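Local coordinates for endoglucanase (Bacillus akibai, PDB 1UWW), which hydrolyses internal beta-1,4-glucosidic linkages of cellulose, lichenin and cereal beta-glucans and binds non-crystalline cellulose through the family 28 carbohydrate-binding module that forms this chain, at residues W30-E35 with P72-W77; I107-Q112 with R164-I169. One frame throughout, in Å; residues are numbered along the deposited sequence. Where two conformers were deposited one is given.

Contacts 1 and 2 belong to one five-stranded antiparallel sheet of the carbohydrate-binding module, and their centres lie about 9 Å apart. Strands 73-77 and 165-173 are neighbours, so the two contacts join directly: Phe76 N lies 2.8 Å from Met166 O and Leu74 N 2.9 Å from Ile168 O, both probable hydrogen bonds. On one face Asn165 ND2 donates to Asp75 OD1, tying the polar groups of both contacts together; on the other, Trp30, Phe76, Met166, Ile168 and Leu109 form a continuous apolar layer toward the second sheet. The calcium sites are not part of either contact: the side chain of Trp30 is about 11 Å, and that of Ile107 about 13 Å, from a bound ion.

Contact 1: residues W30-E35 with P72-W77; sequences WDWAGE and PRLDFW
Asp31 with Asp75 and Trp32 with Leu74 make an antiparallel strand pair at the margin of the five-stranded sheet, strand 30-32 being its outermost strand within the chain. Asp31 and Asp75 exchange two backbone hydrogen bonds, and Ala33 N, just past strand 30-32, adds a straight one to Arg73 O (2.9 Å, 167°). On the inner face the Phe76 ring makes an offset stack with the five-membered ring of Trp30, centroids 4.5 Å apart and planes at 30°. Phe76 CB sits 3.5 Å from the centroid of the Trp30 six-membered ring, almost straight over its face, a CH-pi contact. Trp30 NE1 is hydrogen-bonded to Ser20 OG. Trp30 on Leu53 and Leu74 on Trp55 reach strand 50-58 of the other sheet of the module's beta-sandwich. Trp32 turns its edge to the strand, CE3 lying 3.4 Å from Arg73 O, with CZ3 against Pro72 CB; its NE1 is hydrogen-bonded to Thr40 O. On the face of Asp31 and Asp75, chi1 of -161° sets Asp75 CG beside its carbonyl carbon, on the side where the chain runs on to Trp77; OD2 accepts Trp77 NE1 from above the carboxylate plane (2.8 Å) and a water that also donates to Trp32 O. Glu35 CB lies 3.9 Å above the centre of the Arg73 guanidinium, while Arg73 NE, buried here, finds no partner in the model.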
loop_
_atom_site.group_PDB
_atom_site.type_symbol
_atom_site.label_atom_id
_atom_site.label_comp_id
_atom_site.label_asym_id
_atom_site.label_seq_id
_atom_site.Cartn_x
_atom_site.Cartn_y
_atom_site.Cartn_z
ATOM N N TRP A 30 12.158 1.881 -20.449
ATOM C CA TRP A 30 10.936 2.207 -19.696
ATOM C C TRP A 30 9.825 2.677 -20.621
ATOM O O TRP A 30 10.060 3.464 -21.545
ATOM C CB TRP A 30 11.249 3.276 -18.645
ATOM C CG TRP A 30 12.068 2.741 -17.522
ATOM C CD1 TRP A 30 13.428 2.644 -17.445
ATOM C CD2 TRP A 30 11.555 2.171 -16.319
ATOM N NE1 TRP A 30 13.784 2.065 -16.255
ATOM C CE2 TRP A 30 12.654 1.737 -15.557
ATOM C CE3 TRP A 30 10.266 1.936 -15.828
ATOM C CZ2 TRP A 30 12.506 1.118 -14.316
ATOM C CZ3 TRP A 30 10.116 1.326 -14.603
ATOM C CH2 TRP A 30 11.237 0.923 -13.852
ATOM N N ASP A 31 8.609 2.257 -20.332
ATOM C CA ASP A 31 7.448 2.591 -21.137
ATOM C C ASP A 31 6.214 2.551 -20.252
ATOM O O ASP A 31 6.294 2.212 -19.064
ATOM C CB ASP A 31 7.308 1.565 -22.256
ATOM C CG ASP A 31 6.648 2.104 -23.493
ATOM O OD1 ASP A 31 6.055 3.200 -23.471
ATOM O OD2 ASP A 31 6.718 1.469 -24.586
ATOM N N TRP A 32 5.073 2.906 -20.811
ATOM C CA TRP A 32 3.800 2.754 -20.115
ATOM C C TRP A 32 3.346 1.299 -20.130
ATOM O O TRP A 32 3.385 0.639 -21.181
ATOM C CB TRP A 32 2.716 3.616 -20.745
ATOM C CG TRP A 32 2.913 5.069 -20.584
ATOM C CD1 TRP A 32 3.003 6.004 -21.581
ATOM C CD2 TRP A 32 3.046 5.812 -19.348
ATOM N NE1 TRP A 32 3.180 7.259 -21.054
ATOM C CE2 TRP A 32 3.209 7.172 -19.681
ATOM C CE3 TRP A 32 3.008 5.460 -17.989
ATOM C CZ2 TRP A 32 3.321 8.167 -18.722
ATOM C CZ3 TRP A 32 3.147 6.456 -17.048
ATOM C CH2 TRP A 32 3.292 7.794 -17.420
ATOM N N ALA A 33 2.868 0.791 -18.999
ATOM C CA ALA A 33 2.133 -0.469 -18.980
ATOM C C ALA A 33 0.840 -0.289 -19.776
ATOM O O ALA A 33 0.293 0.819 -19.821
ATOM C CB ALA A 33 1.834 -0.898 -17.554
ATOM N N GLY A 34 0.349 -1.362 -20.410
ATOM C CA GLY A 34 -0.918 -1.308 -21.137
ATOM C C GLY A 34 -2.083 -0.839 -20.267
ATOM O O GLY A 34 -2.955 -0.102 -20.721
ATOM N N GLU A 35 -2.065 -1.203 -18.986
ATOM C CA GLU A 35 -3.118 -0.774 -18.059
ATOM C C GLU A 35 -2.920 0.620 -17.426
ATOM O O GLU A 35 -3.687 1.017 -16.556
ATOM C CB GLU A 35 -3.294 -1.816 -16.946
ATOM C CG GLU A 35 -3.833 -3.151 -17.430
ATOM C CD GLU A 35 -5.312 -3.085 -17.801
ATOM O OE1 GLU A 35 -6.147 -2.752 -16.919
ATOM O OE2 GLU A 35 -5.650 -3.365 -18.975
ATOM N N PRO A 72 -0.771 6.531 -13.209
ATOM C CA PRO A 72 0.367 6.208 -14.077
ATOM C C PRO A 72 0.984 4.862 -13.680
ATOM O O PRO A 72 1.178 4.604 -12.481
ATOM C CB PRO A 72 1.360 7.341 -13.814
ATOM C CG PRO A 72 0.503 8.515 -13.344
ATOM C CD PRO A 72 -0.645 7.853 -12.586
ATOM N N ARG A 73 1.334 4.054 -14.658
ATOM C CA ARG A 73 1.923 2.748 -14.443
ATOM C C ARG A 73 3.074 2.601 -15.411
ATOM O O ARG A 73 2.893 2.362 -16.592
ATOM C CB ARG A 73 0.913 1.641 -14.679
ATOM C CG ARG A 73 -0.232 1.492 -13.746
ATOM C CD ARG A 73 -0.804 0.082 -13.811
ATOM N NE ARG A 73 -2.194 -0.042 -13.417
ATOM C CZ ARG A 73 -2.751 -1.219 -13.107
ATOM N NH1 ARG A 73 -2.031 -2.337 -13.179
ATOM N NH2 ARG A 73 -4.018 -1.275 -12.738
ATOM N N LEU A 74 4.276 2.739 -14.886
ATOM C CA LEU A 74 5.491 2.495 -15.666
ATOM C C LEU A 74 5.763 1.006 -15.736
ATOM O O LEU A 74 5.387 0.261 -14.842
ATOM C CB LEU A 74 6.699 3.155 -15.026
ATOM C CG LEU A 74 6.731 4.663 -14.997
ATOM C CD1 LEU A 74 7.978 5.131 -14.259
ATOM C CD2 LEU A 74 6.786 5.214 -16.403
ATOM N N ASP A 75 6.434 0.573 -16.781
ATOM C CA ASP A 75 6.728 -0.830 -17.031
ATOM C C ASP A 75 8.137 -0.936 -17.600
ATOM O O ASP A 75 8.541 -0.149 -18.449
ATOM C CB ASP A 75 5.654 -1.373 -17.989
ATOM C CG ASP A 75 5.523 -2.857 -18.017
ATOM O OD1 ASP A 75 6.151 -3.572 -17.209
ATOM O OD2 ASP A 75 4.774 -3.381 -18.894
ATOM N N PHE A 76 8.873 -1.941 -17.158
ATOM C CA PHE A 76 10.268 -2.181 -17.523
ATOM C C PHE A 76 10.467 -3.676 -17.740
ATOM O O PHE A 76 10.455 -4.434 -16.792
ATOM C CB PHE A 76 11.182 -1.655 -16.411
ATOM C CG PHE A 76 12.633 -1.836 -16.664
ATOM C CD1 PHE A 76 13.349 -0.949 -17.464
ATOM C CD2 PHE A 76 13.312 -2.887 -16.088
ATOM C CE1 PHE A 76 14.714 -1.104 -17.640
ATOM C CE2 PHE A 76 14.664 -3.051 -16.295
ATOM C CZ PHE A 76 15.363 -2.163 -17.074
ATOM N N TRP A 77 10.636 -4.085 -18.989
ATOM C CA TRP A 77 10.870 -5.476 -19.342
ATOM C C TRP A 77 12.349 -5.732 -19.546
ATOM O O TRP A 77 13.009 -5.038 -20.331
ATOM C CB TRP A 77 10.108 -5.861 -20.618
ATOM C CG TRP A 77 8.607 -5.940 -20.423
ATOM C CD1 TRP A 77 7.766 -4.946 -20.023
ATOM C CD2 TRP A 77 7.769 -7.100 -20.608
ATOM N NE1 TRP A 77 6.475 -5.409 -19.934
ATOM C CE2 TRP A 77 6.449 -6.724 -20.298
ATOM C CE3 TRP A 77 8.008 -8.423 -21.013
ATOM C CZ2 TRP A 77 5.379 -7.610 -20.379
ATOM C CZ3 TRP A 77 6.929 -9.296 -21.103
ATOM C CH2 TRP A 77 5.646 -8.888 -20.786
HETATM O O HOH W 1 4.824 -2.067 -21.288
#

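Contact 2: residues I107-Q112 with R164-I169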
loop_
_atom_site.group_PDB
_atom_site.type_symbol
_atom_site.label_atom_id
_atom_site.label_comp_id
_atom_site.label_asym_id
_atom_site.label_seq_id
_atom_site.Cartn_x
_atom_site.Cartn_y
_atom_site.Cartn_z
ATOM N N ILE A 107 2.789 4.763 -4.020
ATOM C CA ILE A 107 3.652 4.131 -5.012
ATOM C C ILE A 107 3.785 2.639 -4.679
ATOM O O ILE A 107 4.186 2.283 -3.551
ATOM C CB ILE A 107 5.037 4.818 -5.043
ATOM C CG1 ILE A 107 4.853 6.301 -5.390
ATOM C CG2 ILE A 107 5.930 4.121 -6.040
ATOM C CD1 ILE A 107 6.131 7.069 -5.400
ATOM N N ASN A 108 3.437 1.767 -5.625
ATOM C CA ASN A 108 3.570 0.331 -5.472
ATOM C C ASN A 108 4.443 -0.262 -6.539
ATOM O O ASN A 108 4.606 0.270 -7.623
ATOM C CB ASN A 108 2.192 -0.340 -5.507
ATOM C CG ASN A 108 1.392 -0.126 -4.214
ATOM O OD1 ASN A 108 0.453 0.640 -4.210
ATOM N ND2 ASN A 108 1.855 -0.734 -3.096
ATOM N N LEU A 109 5.070 -1.373 -6.191
ATOM C CA LEU A 109 6.024 -2.051 -7.052
ATOM C C LEU A 109 5.559 -3.485 -7.256
ATOM O O LEU A 109 5.316 -4.212 -6.289
ATOM C CB LEU A 109 7.382 -2.029 -6.372
ATOM C CG LEU A 109 8.534 -2.768 -7.034
ATOM C CD1 LEU A 109 8.920 -2.142 -8.342
ATOM C CD2 LEU A 109 9.774 -2.795 -6.100
ATOM N N VAL A 110 5.473 -3.895 -8.510
ATOM C CA VAL A 110 4.962 -5.194 -8.923
ATOM C C VAL A 110 5.947 -5.820 -9.889
ATOM O O VAL A 110 6.575 -5.130 -10.699
ATOM C CB VAL A 110 3.577 -5.068 -9.601
ATOM C CG1 VAL A 110 3.075 -6.411 -10.152
ATOM C CG2 VAL A 110 2.587 -4.471 -8.628
ATOM N N PHE A 111 6.162 -7.125 -9.765
ATOM C CA PHE A 111 6.834 -7.919 -10.774
ATOM C C PHE A 111 5.888 -8.973 -11.302
ATOM O O PHE A 111 4.887 -9.308 -10.662
ATOM C CB PHE A 111 8.077 -8.619 -10.196
ATOM C CG PHE A 111 9.077 -7.686 -9.595
ATOM C CD1 PHE A 111 9.923 -6.927 -10.391
ATOM C CD2 PHE A 111 9.182 -7.552 -8.228
ATOM C CE1 PHE A 111 10.847 -6.069 -9.806
ATOM C CE2 PHE A 111 10.111 -6.700 -7.668
ATOM C CZ PHE A 111 10.919 -5.968 -8.463
ATOM N N GLN A 112 6.198 -9.517 -12.456
ATOM C CA GLN A 112 5.344 -10.545 -13.047
ATOM C C GLN A 112 6.110 -11.836 -13.416
ATOM O O GLN A 112 6.157 -12.223 -14.593
ATOM C CB GLN A 112 4.633 -9.950 -14.263
ATOM C CG GLN A 112 3.841 -8.690 -13.975
ATOM C CD GLN A 112 2.820 -8.424 -15.046
ATOM O OE1 GLN A 112 3.041 -7.614 -15.932
ATOM N NE2 GLN A 112 1.707 -9.139 -14.987
ATOM N N ARG A 164 10.808 -11.018 -15.074
ATOM C CA ARG A 164 10.284 -10.661 -16.394
ATOM C C ARG A 164 10.102 -9.167 -16.650
ATOM O O ARG A 164 10.645 -8.598 -17.599
ATOM C CB ARG A 164 8.987 -11.402 -16.724
ATOM C CG ARG A 164 8.603 -11.333 -18.214
ATOM C CD ARG A 164 7.217 -11.851 -18.512
ATOM N NE ARG A 164 6.217 -10.942 -18.006
ATOM C CZ ARG A 164 4.919 -11.007 -18.288
ATOM N NH1 ARG A 164 4.453 -11.986 -19.062
ATOM N NH2 ARG A 164 4.087 -10.108 -17.798
ATOM N N ASN A 165 9.291 -8.542 -15.825
ATOM C CA ASN A 165 9.076 -7.123 -15.918
ATOM C C ASN A 165 8.742 -6.540 -14.557
ATOM O O ASN A 165 8.209 -7.229 -13.682
ATOM C CB ASN A 165 8.013 -6.766 -16.992
ATOM C CG ASN A 165 6.633 -7.272 -16.668
ATOM O OD1 ASN A 165 6.400 -8.479 -16.630
ATOM N ND2 ASN A 165 5.705 -6.371 -16.441
HETATM N N MSE A 166 9.034 -5.254 -14.421
HETATM C CA MSE A 166 8.805 -4.490 -13.227
HETATM C C MSE A 166 7.868 -3.362 -13.571
HETATM O O MSE A 166 8.078 -2.610 -14.529
HETATM C CB MSE A 166 10.133 -3.926 -12.751
HETATM C CG MSE A 166 10.058 -2.861 -11.672
HETATM SE SE MSE A 166 11.727 -2.342 -10.908
HETATM C CE MSE A 166 12.831 -2.407 -12.426
HETATM N N MSE A 167 6.724 -3.282 -12.909
HETATM C CA MSE A 167 5.938 -1.988 -12.968
HETATM C C MSE A 167 5.907 -1.236 -11.656
HETATM O O MSE A 167 6.009 -1.813 -10.538
HETATM C CB MSE A 167 4.442 -2.182 -13.413
HETATM C CG MSE A 167 4.316 -3.130 -14.740
HETATM SE SE MSE A 167 2.635 -4.047 -15.024
HETATM C CE MSE A 167 1.585 -2.725 -14.123
ATOM N N ILE A 168 5.735 0.055 -11.832
ATOM C CA ILE A 168 5.678 1.013 -10.738
ATOM C C ILE A 168 4.377 1.751 -10.933
ATOM O O ILE A 168 4.171 2.380 -11.992
ATOM C CB ILE A 168 6.887 1.984 -10.712
ATOM C CG1 ILE A 168 8.196 1.188 -10.687
ATOM C CG2 ILE A 168 6.796 2.864 -9.510
ATOM C CD1 ILE A 168 9.414 2.035 -10.771
ATOM N N ILE A 169 3.510 1.684 -9.937
ATOM C CA ILE A 169 2.167 2.250 -9.985
ATOM C C ILE A 169 2.121 3.452 -9.089
ATOM O O ILE A 169 2.514 3.373 -7.924
ATOM C CB ILE A 169 1.145 1.190 -9.531
ATOM C CG1 ILE A 169 1.196 -0.031 -10.459
ATOM C CG2 ILE A 169 -0.267 1.804 -9.561
ATOM C CD1 ILE A 169 0.431 -1.227 -9.991
#
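Gln112 and Asn165 meet through their amides where strand 104-111 ends and strand 165-173 begins, a small polar network on an otherwise largely apolar strand pair. Asn165 ND2 donates to Gln112 OE1 (3.0 Å, 168°) on a lone pair of the oxygen, with the acceptor in the donor's own amide plane although the two amides are turned 64° apart. Asn165 CG stands between the backbone N and the carbonyl carbon (chi1 65°), which brings the amide nearer to Gln112. Its OD1 accepts two hydrogen bonds from Arg164, NE at 2.8 Å and NH2 at 3.1 Å, both from one face of the amide plane. Gln112 NE2 is hydrogen-bonded to Tyr118 O, and ND2 of Asn165 has its second acceptor on strand 73-77. Behind this network runs a regular antiparallel ladder: Val110 with Met167 and Asn108 with Ile169 are hydrogen-bonded pairs, and Leu109 with Ile168 and Phe111 with Met166 are non-hydrogen-bonded pairs. The latter four side chains share the sheet's inner face, from which Leu109 and Ile168 reach strand 88-97 across the module's beta-sandwich. Met166, a selenomethionine, runs beside Phe111; its CB lies 3.7 Å from Phe111 CE1, and its SE is 5.2 Å from the ring centroid, an oblique Met-aromatic contact. Leu109 CD1 meets Met166 CG at 3.6 Å. On the other face Val110 CG2 touches Ile169 CD1 at 4.1 Å. With each polar atom of the Asn165 amide engaged, the group can hardly flip without losing bonds, and the nearby guanidinium would probably polarise its carbonyl.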